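Long-range contacts in lactoylglutathione lyase (Pseudomonas aeruginosa, PDB 4MTS), which belongs to the glyoxalase/bleomycin resistance/dioxygenase superfamily and is a two-subunit protein that holds a nickel ion where its subunits meet: residues H74-V79 with K120-Q125; V96-G101 with I110-D115. One frame throughout, in Å; residues are numbered along the deposited sequence.

Contact 1 (H74-V79 with K120-Q125); sequences HLAIEV and KVELIQ. With NI (nickel (II) ion), chain E.
His74 and Glu122 converge on one nickel ion from adjacent parallel strands: His74 NE2 and Glu122 OE1 each lie 2.1 Å from the metal. The imidazole and carboxylate planes are turned 59° apart. His74 NE2 and Glu122 OE1 approach to 2.9 Å, yet this is the spacing of two ligands of one ion, not a hydrogen bond. Glu122 reaches the metal with CG anti to its backbone N (chi1 -179°) and an extended chain beyond, its CB packing 3.7 Å from His74 CD2. Ala76, on the same face, puts its methyl beside the carboxylate, CB 3.5 Å from Glu122 OE1, and also touches Ile124 CD1.

On the face of Val121, Ile77 and Leu123 the contacts are apolar. Ile77 CD1 meets Val121 CG1 at 3.6 Å, and Leu123 sends CD2 towards Val79 CG1, a looser contact. Five backbone hydrogen bonds fix the register, with Ile77 taking part through both its N and its O; the bond from Ile77 N to Glu122 O is 2.7 Å long.

Glu78 turns its carboxylate to Arg2 of the second subunit in a salt bridge, and that subunit also adds His5 and Glu56 to the nickel. Two ligands from each subunit, with strand 74-79 pairing antiparallel with a strand of the second subunit, make the metal site characteristic of dimeric members of the glyoxalase superfamily.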
# COMPACT_ATOMS: atom_id res chain seq x y z
N HIS A 74 4.39 -3.44 -4.04
CA HIS A 74 4.41 -2.18 -4.74
C HIS A 74 3.13 -1.44 -4.56
O HIS A 74 2.19 -1.96 -3.95
CB HIS A 74 4.58 -2.46 -6.25
CG HIS A 74 3.58 -3.45 -6.80
ND1 HIS A 74 3.95 -4.76 -7.04
CD2 HIS A 74 2.29 -3.28 -7.17
CE1 HIS A 74 2.86 -5.36 -7.53
NE2 HIS A 74 1.84 -4.51 -7.63
N LEU A 75 3.12 -0.20 -5.06
CA LEU A 75 1.94 0.62 -5.13
C LEU A 75 1.65 0.71 -6.65
O LEU A 75 2.54 1.05 -7.44
CB LEU A 75 2.20 2.03 -4.54
CG LEU A 75 0.91 2.92 -4.58
CD1 LEU A 75 -0.08 2.49 -3.49
CD2 LEU A 75 1.26 4.40 -4.31
N ALA A 76 0.44 0.41 -7.07
CA ALA A 76 0.11 0.46 -8.49
C ALA A 76 -0.72 1.72 -8.78
O ALA A 76 -1.62 2.08 -8.03
CB ALA A 76 -0.68 -0.77 -8.89
N ILE A 77 -0.40 2.38 -9.90
CA ILE A 77 -1.09 3.61 -10.34
C ILE A 77 -1.61 3.45 -11.78
O ILE A 77 -0.93 2.90 -12.63
CB ILE A 77 -0.14 4.83 -10.19
CG1 ILE A 77 0.25 5.01 -8.69
CG2 ILE A 77 -0.81 6.12 -10.71
CD1 ILE A 77 1.48 5.87 -8.51
N GLU A 78 -2.84 3.89 -12.01
CA GLU A 78 -3.45 3.86 -13.33
C GLU A 78 -2.95 5.06 -14.11
O GLU A 78 -3.01 6.16 -13.59
CB GLU A 78 -4.98 3.84 -13.23
CG GLU A 78 -5.67 3.82 -14.58
CD GLU A 78 -7.16 3.65 -14.42
OE1 GLU A 78 -7.83 4.59 -13.93
OE2 GLU A 78 -7.65 2.52 -14.68
N VAL A 79 -2.44 4.85 -15.33
CA VAL A 79 -1.92 5.95 -16.15
C VAL A 79 -2.56 5.95 -17.57
O VAL A 79 -2.98 4.90 -18.06
CB VAL A 79 -0.36 5.94 -16.24
CG1 VAL A 79 0.28 6.14 -14.86
CG2 VAL A 79 0.17 4.67 -16.91
N LYS A 120 8.91 0.07 -5.19
CA LYS A 120 8.42 -0.17 -6.54
C LYS A 120 7.06 0.42 -6.78
O LYS A 120 6.15 0.29 -5.94
CB LYS A 120 8.33 -1.70 -6.80
CG LYS A 120 9.71 -2.36 -6.90
CD LYS A 120 9.61 -3.81 -7.35
CE LYS A 120 10.91 -4.57 -7.14
NZ LYS A 120 10.69 -6.04 -7.07
N VAL A 121 6.92 1.11 -7.92
CA VAL A 121 5.66 1.69 -8.36
C VAL A 121 5.29 1.03 -9.67
O VAL A 121 6.05 1.07 -10.64
CB VAL A 121 5.72 3.25 -8.49
CG1 VAL A 121 4.40 3.79 -9.03
CG2 VAL A 121 6.07 3.90 -7.15
N GLU A 122 4.14 0.37 -9.68
CA GLU A 122 3.64 -0.32 -10.87
C GLU A 122 2.72 0.62 -11.62
O GLU A 122 1.74 1.14 -11.07
CB GLU A 122 2.88 -1.58 -10.42
CG GLU A 122 2.31 -2.43 -11.55
CD GLU A 122 1.73 -3.73 -11.04
OE1 GLU A 122 0.79 -3.67 -10.22
OE2 GLU A 122 2.29 -4.80 -11.37
N LEU A 123 3.03 0.84 -12.89
CA LEU A 123 2.15 1.67 -13.75
C LEU A 123 1.32 0.75 -14.62
O LEU A 123 1.86 -0.13 -15.28
CB LEU A 123 2.99 2.61 -14.63
CG LEU A 123 4.02 3.48 -13.94
CD1 LEU A 123 4.75 4.37 -14.97
CD2 LEU A 123 3.40 4.32 -12.81
N ILE A 124 0.00 0.94 -14.62
CA ILE A 124 -0.91 0.11 -15.42
C ILE A 124 -1.69 1.02 -16.34
O ILE A 124 -2.41 1.89 -15.88
CB ILE A 124 -1.82 -0.80 -14.55
CG1 ILE A 124 -0.97 -1.64 -13.58
CG2 ILE A 124 -2.70 -1.70 -15.48
CD1 ILE A 124 -1.77 -2.60 -12.61
N GLN A 125 -1.49 0.86 -17.65
CA GLN A 125 -2.16 1.72 -18.62
C GLN A 125 -3.67 1.52 -18.64
O GLN A 125 -4.14 0.38 -18.75
CB GLN A 125 -1.57 1.48 -20.02
CG GLN A 125 -2.07 2.48 -21.07
CD GLN A 125 -1.09 2.51 -22.19
OE1 GLN A 125 0.11 2.71 -21.97
NE2 GLN A 125 -1.56 2.23 -23.39
NI NI E . 0.11 -5.07 -8.77

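Contact 2 (V96-G101 with I110-D115); sequences VTREAG and IAFLED
Thr97 and Arg98 both face Phe112 in a classic beta bulge, and a second one-residue shift before Gly101 lets the bent segment 96-101 stay antiparallel to strand 110-114. The oxygen of Phe112 marks the first irregularity: Thr97 N donates to Phe112 O at 2.9 Å, while Arg98 N adds only a weak bond to that same oxygen. Phe112 N returns a bond to Arg98 O at 2.8 Å. Beyond the second bulge, Gly101 and Ile110 form a hydrogen-bonded pair, each backbone N donating to the other's O.

Thr97 has OG1 between its backbone N and carbonyl carbon (chi1 57°), which brings the hydroxyl oxygen 3.3 Å from Phe112 CB. Its methyl CG2 points instead to the carboxylate end of Glu114, 3.7 Å from CD, and the two side chains cross at about a right angle. Arg98 runs extended from CG to NE, its CB beside Phe112 CB at 4.0 Å. The guanidinium then meets Ile110 O and Gly101 O at its edge and in its plane; NH1 is 2.9 Å from Ile110 O, but the angle is too poor for a hydrogen bond, and its bond to Gly101 O is weak. NH2 is hydrogen-bonded to Leu102 O.

On the face bearing Val96 and Leu113, Val96 CG2 packs against Leu113 CD2 at 3.8 Å. Ala100 and Ala111 bring their methyl groups together farther along.

Helix 82-91 covers Val96, Ala100 and Ala111, with Arg90 also forming a salt bridge to Glu99; helix 13-23 reaches Leu113 through Phe19, and strand 120-125 flanks strand 109-114 within the sheet.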
# COMPACT_ATOMS: atom_id res chain seq x y z
N VAL A 96 13.53 3.81 -14.04
CA VAL A 96 12.50 3.02 -14.67
C VAL A 96 13.17 1.62 -14.63
O VAL A 96 14.25 1.45 -15.21
CB VAL A 96 12.14 3.45 -16.12
CG1 VAL A 96 11.10 2.51 -16.72
CG2 VAL A 96 11.65 4.91 -16.19
N THR A 97 12.58 0.66 -13.89
CA THR A 97 13.13 -0.69 -13.74
C THR A 97 12.61 -1.66 -14.79
O THR A 97 13.26 -2.67 -15.03
CB THR A 97 12.97 -1.23 -12.33
OG1 THR A 97 11.59 -1.20 -11.99
CG2 THR A 97 13.80 -0.44 -11.32
N ARG A 98 11.45 -1.35 -15.39
CA ARG A 98 10.81 -2.10 -16.47
C ARG A 98 10.02 -1.12 -17.30
O ARG A 98 9.03 -0.55 -16.81
CB ARG A 98 9.93 -3.26 -15.93
CG ARG A 98 9.29 -4.08 -17.04
CD ARG A 98 8.16 -4.96 -16.55
NE ARG A 98 7.73 -5.93 -17.58
CZ ARG A 98 6.86 -5.67 -18.55
NH1 ARG A 98 6.33 -4.46 -18.68
NH2 ARG A 98 6.54 -6.62 -19.42
N GLU A 99 10.47 -0.90 -18.57
CA GLU A 99 9.86 -0.00 -19.53
C GLU A 99 8.51 -0.54 -19.92
O GLU A 99 8.32 -1.76 -19.99
CB GLU A 99 10.77 0.12 -20.80
CG GLU A 99 10.19 0.93 -21.97
CD GLU A 99 9.81 2.37 -21.65
OE1 GLU A 99 10.46 2.97 -20.76
OE2 GLU A 99 8.83 2.88 -22.24
N ALA A 100 7.57 0.36 -20.18
CA ALA A 100 6.22 0.09 -20.66
C ALA A 100 6.21 -0.94 -21.80
O ALA A 100 6.98 -0.84 -22.77
CB ALA A 100 5.59 1.38 -21.15
N GLY A 101 5.36 -1.94 -21.64
CA GLY A 101 5.21 -3.03 -22.59
C GLY A 101 4.20 -4.02 -22.08
O GLY A 101 3.74 -3.90 -20.94
N ILE A 110 2.10 -2.46 -18.86
CA ILE A 110 2.62 -2.20 -17.52
C ILE A 110 4.06 -1.68 -17.61
O ILE A 110 4.79 -1.99 -18.55
CB ILE A 110 2.53 -3.53 -16.65
CG1 ILE A 110 1.04 -3.96 -16.46
CG2 ILE A 110 3.22 -3.38 -15.28
CD1 ILE A 110 0.83 -5.27 -15.82
N ALA A 111 4.46 -0.93 -16.59
CA ALA A 111 5.82 -0.44 -16.43
C ALA A 111 6.09 -0.43 -14.92
O ALA A 111 5.16 -0.47 -14.11
CB ALA A 111 5.93 0.99 -16.96
N PHE A 112 7.35 -0.35 -14.56
CA PHE A 112 7.75 -0.25 -13.17
C PHE A 112 8.74 0.85 -12.98
O PHE A 112 9.73 0.96 -13.73
CB PHE A 112 8.34 -1.55 -12.64
CG PHE A 112 7.29 -2.48 -12.08
CD1 PHE A 112 6.95 -2.44 -10.73
CD2 PHE A 112 6.65 -3.41 -12.90
CE1 PHE A 112 6.03 -3.34 -10.20
CE2 PHE A 112 5.71 -4.29 -12.37
CZ PHE A 112 5.40 -4.24 -11.03
N LEU A 113 8.51 1.63 -11.93
CA LEU A 113 9.45 2.69 -11.54
C LEU A 113 9.94 2.34 -10.16
O LEU A 113 9.31 1.53 -9.45
CB LEU A 113 8.71 4.06 -11.43
CG LEU A 113 7.81 4.54 -12.58
CD1 LEU A 113 7.24 5.96 -12.26
CD2 LEU A 113 8.59 4.58 -13.91
N GLU A 114 11.03 3.00 -9.73
CA GLU A 114 11.43 2.91 -8.34
C GLU A 114 11.50 4.31 -7.84
O GLU A 114 12.03 5.18 -8.53
CB GLU A 114 12.74 2.20 -8.12
CG GLU A 114 12.59 0.71 -7.92
CD GLU A 114 13.93 0.05 -7.62
OE1 GLU A 114 13.99 -1.20 -7.64
OE2 GLU A 114 14.91 0.79 -7.39
N ASP A 115 10.95 4.56 -6.64
CA ASP A 115 11.04 5.89 -6.05
C ASP A 115 12.47 6.06 -5.47
O ASP A 115 13.29 5.11 -5.50
CB ASP A 115 9.92 6.09 -4.96
CG ASP A 115 10.08 5.40 -3.60
OD1 ASP A 115 11.17 4.83 -3.33
OD2 ASP A 115 9.18 5.53 -2.77

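In the fold
Contact 2 is nested in sequence within the loop closed by contact 1, and their centres lie 9 Å apart. Strands 109-114 and 120-125, consecutive in the chain, join the two as antiparallel neighbours of one sheet. Two probable backbone hydrogen bonds mark the seam, Leu123 N to Ala111 O and Leu113 N to Val121 O, both 2.8 Å. On the nickel-bearing side, Phe112 CZ packs 3.2 Å from Glu122 OE2, the carboxylate oxygen that also hydrogen-bonds a glycerol, probably from the crystallisation liquor. Contact 1 supplies metal ligands directly, whereas contact 2 borders the site: between nearest atoms, the Phe112 side chain is about 6 Å from nickel, and that of Ile110 about 4 Å from glycerol.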